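Local coordinates for protein extracellular ligand-binding receptor (PDB 4M88) that probably binds an amino acid outside the cytoplasm as the substrate-binding component of an ABC transporter, at residues 122-128 and 341-345; 263-267 and 327-331; 73-79 and 98-104. One frame throughout, in Å; residues are numbered along the deposited sequence.

Contact 1: residues 122-128 and 341-345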
loop_
_atom_site.group_PDB
_atom_site.type_symbol
_atom_site.label_atom_id
_atom_site.label_comp_id
_atom_site.label_asym_id
_atom_site.label_seq_id
_atom_site.Cartn_x
_atom_site.Cartn_y
_atom_site.Cartn_z
ATOM N N ARG A 122 4.106 -4.836 2.409
ATOM C CA ARG A 122 2.697 -4.868 2.793
ATOM C C ARG A 122 2.086 -6.210 2.422
ATOM O O ARG A 122 2.511 -6.853 1.453
ATOM C CB ARG A 122 1.913 -3.762 2.082
ATOM C CG ARG A 122 2.007 -3.870 0.557
ATOM C CD ARG A 122 0.901 -3.086 -0.120
ATOM N NE ARG A 122 0.767 -1.766 0.491
ATOM C CZ ARG A 122 -0.394 -1.150 0.685
ATOM N NH1 ARG A 122 -0.427 0.058 1.242
ATOM N NH2 ARG A 122 -1.525 -1.741 0.313
ATOM N N ALA A 123 1.077 -6.625 3.181
ATOM C CA ALA A 123 0.299 -7.803 2.810
ATOM C C ALA A 123 -0.362 -7.545 1.460
ATOM O O ALA A 123 -0.622 -6.388 1.085
ATOM C CB ALA A 123 -0.758 -8.098 3.868
ATOM N N GLY A 124 -0.637 -8.610 0.716
ATOM C CA GLY A 124 -1.238 -8.442 -0.595
ATOM C C GLY A 124 -2.734 -8.158 -0.561
ATOM O O GLY A 124 -3.403 -8.446 0.436
ATOM N N ASP A 125 -3.241 -7.579 -1.650
ATOM C CA ASP A 125 -4.672 -7.365 -1.832
ATOM C C ASP A 125 -5.452 -8.656 -1.624
ATOM O O ASP A 125 -6.565 -8.623 -1.105
ATOM C CB ASP A 125 -4.967 -6.806 -3.234
ATOM C CG ASP A 125 -4.621 -5.329 -3.365
ATOM O OD1 ASP A 125 -4.072 -4.759 -2.399
ATOM O OD2 ASP A 125 -4.889 -4.752 -4.449
ATOM N N LYS A 126 -4.872 -9.795 -2.004
ATOM C CA LYS A 126 -5.621 -11.050 -1.905
ATOM C C LYS A 126 -5.951 -11.390 -0.455
ATOM O O LYS A 126 -7.091 -11.739 -0.114
ATOM C CB LYS A 126 -4.855 -12.194 -2.570
ATOM C CG LYS A 126 -5.573 -13.538 -2.511
ATOM C CD LYS A 126 -4.917 -14.562 -3.428
ATOM C CE LYS A 126 -5.500 -15.949 -3.184
ATOM N NZ LYS A 126 -5.134 -16.869 -4.286
ATOM N N GLN A 127 -4.954 -11.273 0.410
ATOM C CA GLN A 127 -5.178 -11.564 1.816
ATOM C C GLN A 127 -6.091 -10.524 2.438
ATOM O O GLN A 127 -6.934 -10.858 3.271
ATOM C CB GLN A 127 -3.871 -11.621 2.578
ATOM C CG GLN A 127 -4.047 -12.278 3.935
ATOM C CD GLN A 127 -2.851 -12.072 4.829
ATOM O OE1 GLN A 127 -1.780 -11.672 4.373
ATOM N NE2 GLN A 127 -3.027 -12.343 6.112
ATOM N N GLU A 128 -5.934 -9.265 2.046
ATOM C CA GLU A 128 -6.846 -8.230 2.538
ATOM C C GLU A 128 -8.300 -8.495 2.135
ATOM O O GLU A 128 -9.221 -8.330 2.942
ATOM C CB GLU A 128 -6.408 -6.844 2.062
ATOM C CG GLU A 128 -5.056 -6.440 2.637
ATOM C CD GLU A 128 -4.787 -4.947 2.537
ATOM O OE1 GLU A 128 -5.509 -4.255 1.781
ATOM O OE2 GLU A 128 -3.858 -4.468 3.230
ATOM N N SER A 341 5.118 -10.049 4.640
ATOM C CA SER A 341 4.161 -9.776 5.709
ATOM C C SER A 341 2.806 -10.434 5.478
ATOM O O SER A 341 2.281 -10.391 4.374
ATOM C CB SER A 341 3.963 -8.263 5.866
ATOM O OG SER A 341 2.956 -7.981 6.833
ATOM N N ARG A 342 2.240 -11.024 6.530
ATOM C CA ARG A 342 0.835 -11.456 6.502
ATOM C C ARG A 342 -0.021 -10.665 7.502
ATOM O O ARG A 342 -1.120 -11.094 7.888
ATOM C CB ARG A 342 0.721 -12.955 6.771
ATOM C CG ARG A 342 0.966 -13.852 5.548
ATOM C CD ARG A 342 0.384 -15.270 5.779
ATOM N NE ARG A 342 -0.840 -15.512 5.010
ATOM C CZ ARG A 342 -1.979 -15.984 5.517
ATOM N NH1 ARG A 342 -2.070 -16.277 6.809
ATOM N NH2 ARG A 342 -3.032 -16.162 4.728
ATOM N N TYR A 343 0.479 -9.508 7.921
ATOM C CA TYR A 343 -0.268 -8.642 8.834
ATOM C C TYR A 343 -1.455 -7.997 8.115
ATOM O O TYR A 343 -1.288 -7.284 7.139
ATOM C CB TYR A 343 0.644 -7.550 9.420
ATOM C CG TYR A 343 -0.044 -6.606 10.397
ATOM C CD1 TYR A 343 0.146 -6.734 11.765
ATOM C CD2 TYR A 343 -0.876 -5.581 9.947
ATOM C CE1 TYR A 343 -0.480 -5.875 12.660
ATOM C CE2 TYR A 343 -1.510 -4.723 10.832
ATOM C CZ TYR A 343 -1.298 -4.869 12.185
ATOM O OH TYR A 343 -1.933 -4.016 13.065
ATOM N N VAL A 344 -2.660 -8.235 8.621
ATOM C CA VAL A 344 -3.841 -7.558 8.100
ATOM C C VAL A 344 -4.745 -7.242 9.290
ATOM O O VAL A 344 -4.978 -8.097 10.135
ATOM C CB VAL A 344 -4.585 -8.447 7.076
ATOM C CG1 VAL A 344 -6.009 -7.997 6.931
ATOM C CG2 VAL A 344 -3.880 -8.442 5.719
ATOM N N ASN A 345 -5.234 -6.010 9.375
ATOM C CA ASN A 345 -6.032 -5.619 10.530
ATOM C C ASN A 345 -7.113 -4.650 10.063
ATOM O O ASN A 345 -6.817 -3.612 9.475
ATOM C CB ASN A 345 -5.130 -4.953 11.578
ATOM C CG ASN A 345 -5.803 -4.803 12.936
ATOM O OD1 ASN A 345 -6.975 -5.135 13.113
ATOM N ND2 ASN A 345 -5.050 -4.306 13.908
HETATM O O HOH W 1 3.641 -9.355 1.978
HETATM O O HOH W 2 1.096 -6.246 6.062
#

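Contact 2: residues 263-267 and 327-331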
loop_
_atom_site.group_PDB
_atom_site.type_symbol
_atom_site.label_atom_id
_atom_site.label_comp_id
_atom_site.label_asym_id
_atom_site.label_seq_id
_atom_site.Cartn_x
_atom_site.Cartn_y
_atom_site.Cartn_z
HETATM N N MSE A 263 1.007 2.113 20.579
HETATM C CA MSE A 263 1.103 0.799 21.221
HETATM C C MSE A 263 2.452 0.085 21.046
HETATM O O MSE A 263 2.997 -0.473 22.000
HETATM C CB MSE A 263 -0.026 -0.081 20.681
HETATM C CG MSE A 263 0.049 -1.547 21.050
HETATM SE SE MSE A 263 -1.708 -2.343 20.788
HETATM C CE MSE A 263 -2.739 -1.006 21.772
ATOM N N LEU A 264 2.971 0.089 19.823
ATOM C CA LEU A 264 4.206 -0.634 19.497
ATOM C C LEU A 264 5.426 0.279 19.442
ATOM O O LEU A 264 5.303 1.466 19.152
ATOM C CB LEU A 264 4.070 -1.328 18.142
ATOM C CG LEU A 264 2.904 -2.290 17.956
ATOM C CD1 LEU A 264 2.929 -2.863 16.544
ATOM C CD2 LEU A 264 2.977 -3.385 18.989
ATOM N N PRO A 265 6.618 -0.277 19.713
ATOM C CA PRO A 265 7.856 0.493 19.560
ATOM C C PRO A 265 7.987 1.096 18.162
ATOM O O PRO A 265 8.434 2.237 18.036
ATOM C CB PRO A 265 8.947 -0.559 19.780
ATOM C CG PRO A 265 8.328 -1.536 20.714
ATOM C CD PRO A 265 6.859 -1.590 20.341
ATOM N N VAL A 266 7.583 0.364 17.125
ATOM C CA VAL A 266 7.757 0.875 15.763
ATOM C C VAL A 266 6.852 2.098 15.500
ATOM O O VAL A 266 7.219 3.010 14.750
ATOM C CB VAL A 266 7.567 -0.235 14.705
ATOM C CG1 VAL A 266 6.142 -0.774 14.726
ATOM C CG2 VAL A 266 7.956 0.271 13.318
ATOM N N GLN A 267 5.678 2.126 16.126
ATOM C CA GLN A 267 4.803 3.289 16.007
ATOM C C GLN A 267 5.463 4.524 16.608
ATOM O O GLN A 267 5.416 5.613 16.029
ATOM C CB GLN A 267 3.448 3.018 16.662
ATOM C CG GLN A 267 2.565 2.086 15.836
ATOM C CD GLN A 267 1.434 1.494 16.646
ATOM O OE1 GLN A 267 1.646 1.004 17.755
ATOM N NE2 GLN A 267 0.221 1.542 16.100
ATOM N N ILE A 327 10.825 -5.576 13.465
ATOM C CA ILE A 327 11.031 -4.132 13.413
ATOM C C ILE A 327 10.078 -3.442 14.383
ATOM O O ILE A 327 8.964 -3.083 14.009
ATOM C CB ILE A 327 10.800 -3.576 11.990
ATOM C CG1 ILE A 327 11.641 -4.344 10.972
ATOM C CG2 ILE A 327 11.141 -2.086 11.927
ATOM C CD1 ILE A 327 11.353 -3.929 9.521
ATOM N N GLY A 328 10.513 -3.285 15.632
ATOM C CA GLY A 328 9.707 -2.645 16.661
ATOM C C GLY A 328 8.302 -3.201 16.826
ATOM O O GLY A 328 7.370 -2.472 17.157
ATOM N N GLY A 329 8.137 -4.499 16.597
ATOM C CA GLY A 329 6.822 -5.099 16.729
ATOM C C GLY A 329 6.183 -5.472 15.415
ATOM O O GLY A 329 5.197 -6.211 15.391
ATOM N N PHE A 330 6.722 -4.945 14.317
ATOM C CA PHE A 330 6.251 -5.310 12.987
ATOM C C PHE A 330 7.219 -6.333 12.416
ATOM O O PHE A 330 8.415 -6.052 12.256
ATOM C CB PHE A 330 6.163 -4.080 12.078
ATOM C CG PHE A 330 5.636 -4.379 10.698
ATOM C CD1 PHE A 330 4.281 -4.631 10.500
ATOM C CD2 PHE A 330 6.492 -4.408 9.603
ATOM C CE1 PHE A 330 3.788 -4.917 9.237
ATOM C CE2 PHE A 330 6.007 -4.686 8.330
ATOM C CZ PHE A 330 4.649 -4.943 8.151
ATOM N N HIS A 331 6.710 -7.529 12.137
ATOM C CA HIS A 331 7.557 -8.637 11.718
ATOM C C HIS A 331 7.575 -8.754 10.207
ATOM O O HIS A 331 6.573 -8.489 9.539
ATOM C CB HIS A 331 7.043 -9.953 12.299
ATOM C CG HIS A 331 7.043 -9.996 13.792
ATOM N ND1 HIS A 331 7.839 -10.859 14.512
ATOM C CD2 HIS A 331 6.332 -9.292 14.704
ATOM C CE1 HIS A 331 7.622 -10.680 15.804
ATOM N NE2 HIS A 331 6.712 -9.735 15.945
#

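Contact 3: residues 73-79 and 98-104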
loop_
_atom_site.group_PDB
_atom_site.type_symbol
_atom_site.label_atom_id
_atom_site.label_comp_id
_atom_site.label_asym_id
_atom_site.label_seq_id
_atom_site.Cartn_x
_atom_site.Cartn_y
_atom_site.Cartn_z
ATOM N N LEU A 73 21.131 0.923 -4.529
ATOM C CA LEU A 73 21.053 -0.441 -3.999
ATOM C C LEU A 73 19.627 -0.931 -4.121
ATOM O O LEU A 73 19.378 -2.124 -4.352
ATOM C CB LEU A 73 21.448 -0.479 -2.519
ATOM C CG LEU A 73 22.930 -0.655 -2.202
ATOM C CD1 LEU A 73 23.716 0.557 -2.633
ATOM C CD2 LEU A 73 23.129 -0.911 -0.720
ATOM N N ALA A 74 18.691 -0.003 -3.947
ATOM C CA ALA A 74 17.276 -0.358 -3.921
ATOM C C ALA A 74 16.428 0.777 -4.438
ATOM O O ALA A 74 16.775 1.955 -4.274
ATOM C CB ALA A 74 16.834 -0.718 -2.493
ATOM N N LEU A 75 15.320 0.404 -5.078
ATOM C CA LEU A 75 14.241 1.329 -5.375
ATOM C C LEU A 75 13.176 1.066 -4.328
ATOM O O LEU A 75 12.825 -0.086 -4.071
ATOM C CB LEU A 75 13.684 1.071 -6.778
ATOM C CG LEU A 75 14.678 1.370 -7.898
ATOM C CD1 LEU A 75 14.091 1.001 -9.258
ATOM C CD2 LEU A 75 15.097 2.846 -7.890
ATOM N N ILE A 76 12.681 2.130 -3.709
ATOM C CA ILE A 76 11.797 1.974 -2.563
ATOM C C ILE A 76 10.363 2.258 -2.947
ATOM O O ILE A 76 10.058 3.346 -3.434
ATOM C CB ILE A 76 12.170 2.915 -1.404
ATOM C CG1 ILE A 76 13.650 2.795 -1.050
ATOM C CG2 ILE A 76 11.272 2.624 -0.176
ATOM C CD1 ILE A 76 14.046 1.405 -0.617
ATOM N N SER A 77 9.503 1.260 -2.743
ATOM C CA SER A 77 8.044 1.404 -2.847
ATOM C C SER A 77 7.536 2.171 -4.084
ATOM O O SER A 77 6.907 3.222 -3.948
ATOM C CB SER A 77 7.485 2.027 -1.560
ATOM O OG SER A 77 6.093 1.792 -1.454
ATOM N N PRO A 78 7.805 1.645 -5.293
ATOM C CA PRO A 78 7.119 2.241 -6.446
ATOM C C PRO A 78 5.611 2.139 -6.271
ATOM O O PRO A 78 5.106 1.182 -5.669
ATOM C CB PRO A 78 7.591 1.392 -7.633
ATOM C CG PRO A 78 8.038 0.077 -7.013
ATOM C CD PRO A 78 8.619 0.475 -5.673
HETATM N N MSE A 79 4.913 3.139 -6.794
HETATM C CA MSE A 79 3.477 3.274 -6.623
HETATM C C MSE A 79 2.803 3.524 -7.971
HETATM O O MSE A 79 3.216 4.406 -8.731
HETATM C CB MSE A 79 3.181 4.425 -5.662
HETATM C CG MSE A 79 1.741 4.882 -5.675
HETATM SE SE MSE A 79 1.501 6.341 -4.386
HETATM C CE MSE A 79 1.025 5.227 -2.875
ATOM N N VAL A 98 19.666 -4.423 -8.896
ATOM C CA VAL A 98 18.909 -3.620 -7.951
ATOM C C VAL A 98 17.884 -4.514 -7.272
ATOM O O VAL A 98 17.556 -5.585 -7.774
ATOM C CB VAL A 98 18.208 -2.451 -8.676
ATOM C CG1 VAL A 98 17.003 -2.950 -9.477
ATOM C CG2 VAL A 98 17.781 -1.363 -7.681
ATOM N N VAL A 99 17.401 -4.096 -6.110
ATOM C CA VAL A 99 16.264 -4.763 -5.512
ATOM C C VAL A 99 15.164 -3.722 -5.379
ATOM O O VAL A 99 15.445 -2.522 -5.188
ATOM C CB VAL A 99 16.618 -5.368 -4.149
ATOM C CG1 VAL A 99 17.107 -4.324 -3.264
ATOM C CG2 VAL A 99 15.425 -5.975 -3.522
ATOM N N VAL A 100 13.920 -4.158 -5.543
ATOM C CA VAL A 100 12.785 -3.255 -5.391
ATOM C C VAL A 100 12.088 -3.651 -4.105
ATOM O O VAL A 100 11.710 -4.805 -3.934
ATOM C CB VAL A 100 11.786 -3.364 -6.559
ATOM C CG1 VAL A 100 10.638 -2.382 -6.349
ATOM C CG2 VAL A 100 12.474 -3.076 -7.889
ATOM N N VAL A 101 11.967 -2.708 -3.182
ATOM C CA VAL A 101 11.447 -3.025 -1.858
ATOM C C VAL A 101 10.093 -2.374 -1.690
ATOM O O VAL A 101 9.982 -1.142 -1.627
ATOM C CB VAL A 101 12.408 -2.602 -0.736
ATOM C CG1 VAL A 101 11.781 -2.856 0.632
ATOM C CG2 VAL A 101 13.725 -3.357 -0.863
ATOM N N ASN A 102 9.080 -3.234 -1.645
ATOM C CA ASN A 102 7.668 -2.861 -1.590
ATOM C C ASN A 102 7.132 -2.378 -2.934
ATOM O O ASN A 102 7.886 -1.922 -3.805
ATOM C CB ASN A 102 7.362 -1.852 -0.476
ATOM C CG ASN A 102 5.922 -1.953 0.015
ATOM O OD1 ASN A 102 5.400 -3.060 0.206
ATOM N ND2 ASN A 102 5.265 -0.808 0.189
ATOM N N GLY A 103 5.824 -2.508 -3.095
ATOM C CA GLY A 103 5.135 -2.053 -4.287
ATOM C C GLY A 103 3.713 -1.740 -3.874
ATOM O O GLY A 103 3.134 -2.453 -3.044
ATOM N N VAL A 104 3.174 -0.651 -4.416
ATOM C CA VAL A 104 1.787 -0.257 -4.186
ATOM C C VAL A 104 1.139 -0.075 -5.549
ATOM O O VAL A 104 1.645 0.685 -6.369
ATOM C CB VAL A 104 1.715 1.094 -3.462
ATOM C CG1 VAL A 104 0.256 1.545 -3.278
ATOM C CG2 VAL A 104 2.442 1.021 -2.138
#

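Contact 1: residues 122-128 and 341-345
In the hinge between the two lobes of a type I periplasmic-binding-protein fold, Q127, A123 and V344 join two interlobe connections. Residues 122-128 lead from the sheet of strand 118-119 into helix 125-138, whereas residues 341-345 lead from strand 330-332 into strand 345-349. The direct hydrogen bond across runs from Q127 NE2 to R342 O, 2.9 Å long with an angle of 151° at the hydrogen, the donor tilted out of the carbonyl plane. CG of Q127 lies opposite the backbone N (chi1 -165°) and the chain beyond it is extended, which lays the amide flat over the R342 guanidinium. These planes are 2° apart, with NE2 of Q127 over the guanidinium centre. The apolar side of the contact is V344 CG2, touching A123 CB at 3.6 Å and E128 CG at 3.9 Å, while the E128 carboxylate is held by S231.

Water completes the join. One molecule accepts from A123 N and from S341 OG (2.7 Å to OG) and donates to Y343 O; a second links R122 O to S341 N. S341 OG also accepts from Y343 N at 3.1 Å, an ST turn that fixes the hydroxyl beside its water. Two water bridges and one side-chain amide bond thus pair two adjacent interlobe crossings, and such side-by-side crossings form the hinge of type I periplasmic binding proteins.

Contact 2: residues 263-267 and 327-331
V266 and G328 meet where a beta-hairpin, strands 325-327 and 330-332 joined by a type I' turn from I327 to F330, butts against the N-terminus of helix 265-277. The tight part is centred on G328 O. In the first helical turn, G328 O accepts from V266 N, 2.8 Å away, with 146° at the hydrogen and the donor in the carbonyl plane on a lone pair. Packed round the same carbonyl are V266 CG1, 3.2 Å from G328 O, and P265 CD, 3.3 Å from G328 O, while V266 CB lies 3.2 Å from I327 O. This closeness leaves no room for a side chain at G328: a modelled CB would clash with V266 N, and the positive phi angles of G328 and G329 also favour glycine.

The side-chain fit is looser. V266 CG2 stands 4.2 Å from I327 CG2, and V266 CG1 is equally far from F330 CB; a chi1 of 64° places CG1 between the backbone N and carbonyl carbon, facing the turn. On the inner side V266 also touches L293 of helix 286-303. An alanine here would remove both methyls and would probably open a gap between the helix start, I327 and F330. Toward solvent, P265 is exposed and L264 reaches G329 only distantly, CD1 to O at 4.2 Å. Behind the contact, the Q267 side chain turns back on the helix start, OE1 accepting from the N-cap amide, L264 N, at 2.6 Å.

Contact 3: residues 73-79 and 98-104
The backbones of A74-I76 and V99-V101 run parallel, their short axes 4.7 Å apart at closest approach and 23° from exact alignment. V99 N bonds to L73 O, L75 N to V99 O, V101 N to L75 O (2.9 Å) and S77 N to V101 O, the alternating pattern of parallel strands. Both chains then turn through positive phi, 46° at S77 and 76° at N102, before V104 N meets P78 O at 2.9 Å and a single bridge pairs M79 with V104.

Side chains follow this register. On one face A74 CB meets V99 CG1 at 3.7 Å, and helix 312-321 packs over both residues. On the other, the P78 ring leans on V100, CD to CG1 at 3.6 Å. Where the strands end, N102 ND2 donates to S77 OG at 3.2 Å; the serine hydroxyl is swung opposite its own backbone N to receive it. N102 ND2 also bonds to E290, and N102 OD1 to V121 N, fixing the amide's rotation. N102 O is buried without a polar partner and lies against P78 CD at 3.1 Å. Farther out, M79 and V104 lie side by side, with the selenomethionine CE 3.8 Å from V104 CG1. Neighbouring parallel strands linked through helix 81-89 form a beta-alpha-beta unit, the repeating element of the Rossmann-like lobe of type I periplasmic binding proteins.

In the fold
Contact 1 touches both of the others, its centre about 17 Å from that of contact 2 and about 18 Å from that of contact 3. F330 of contact 2 packs with CZ 3.7 Å from S341 OG, and R122 N probably bonds to N102 OD1 of contact 3 at 3.1 Å. E290 ties that junction further, meeting R122 NH1 and N102 ND2 through its two carboxylate oxygens. Contacts 2 and 3 stay apart, nearest atoms about 8 Å. Two glycerols, probably from the crystallisation liquor, bond one to D125 OD2 and the other to R342 N at contact 1, the hinge of a cleft where relatives bind ligand between their lobes.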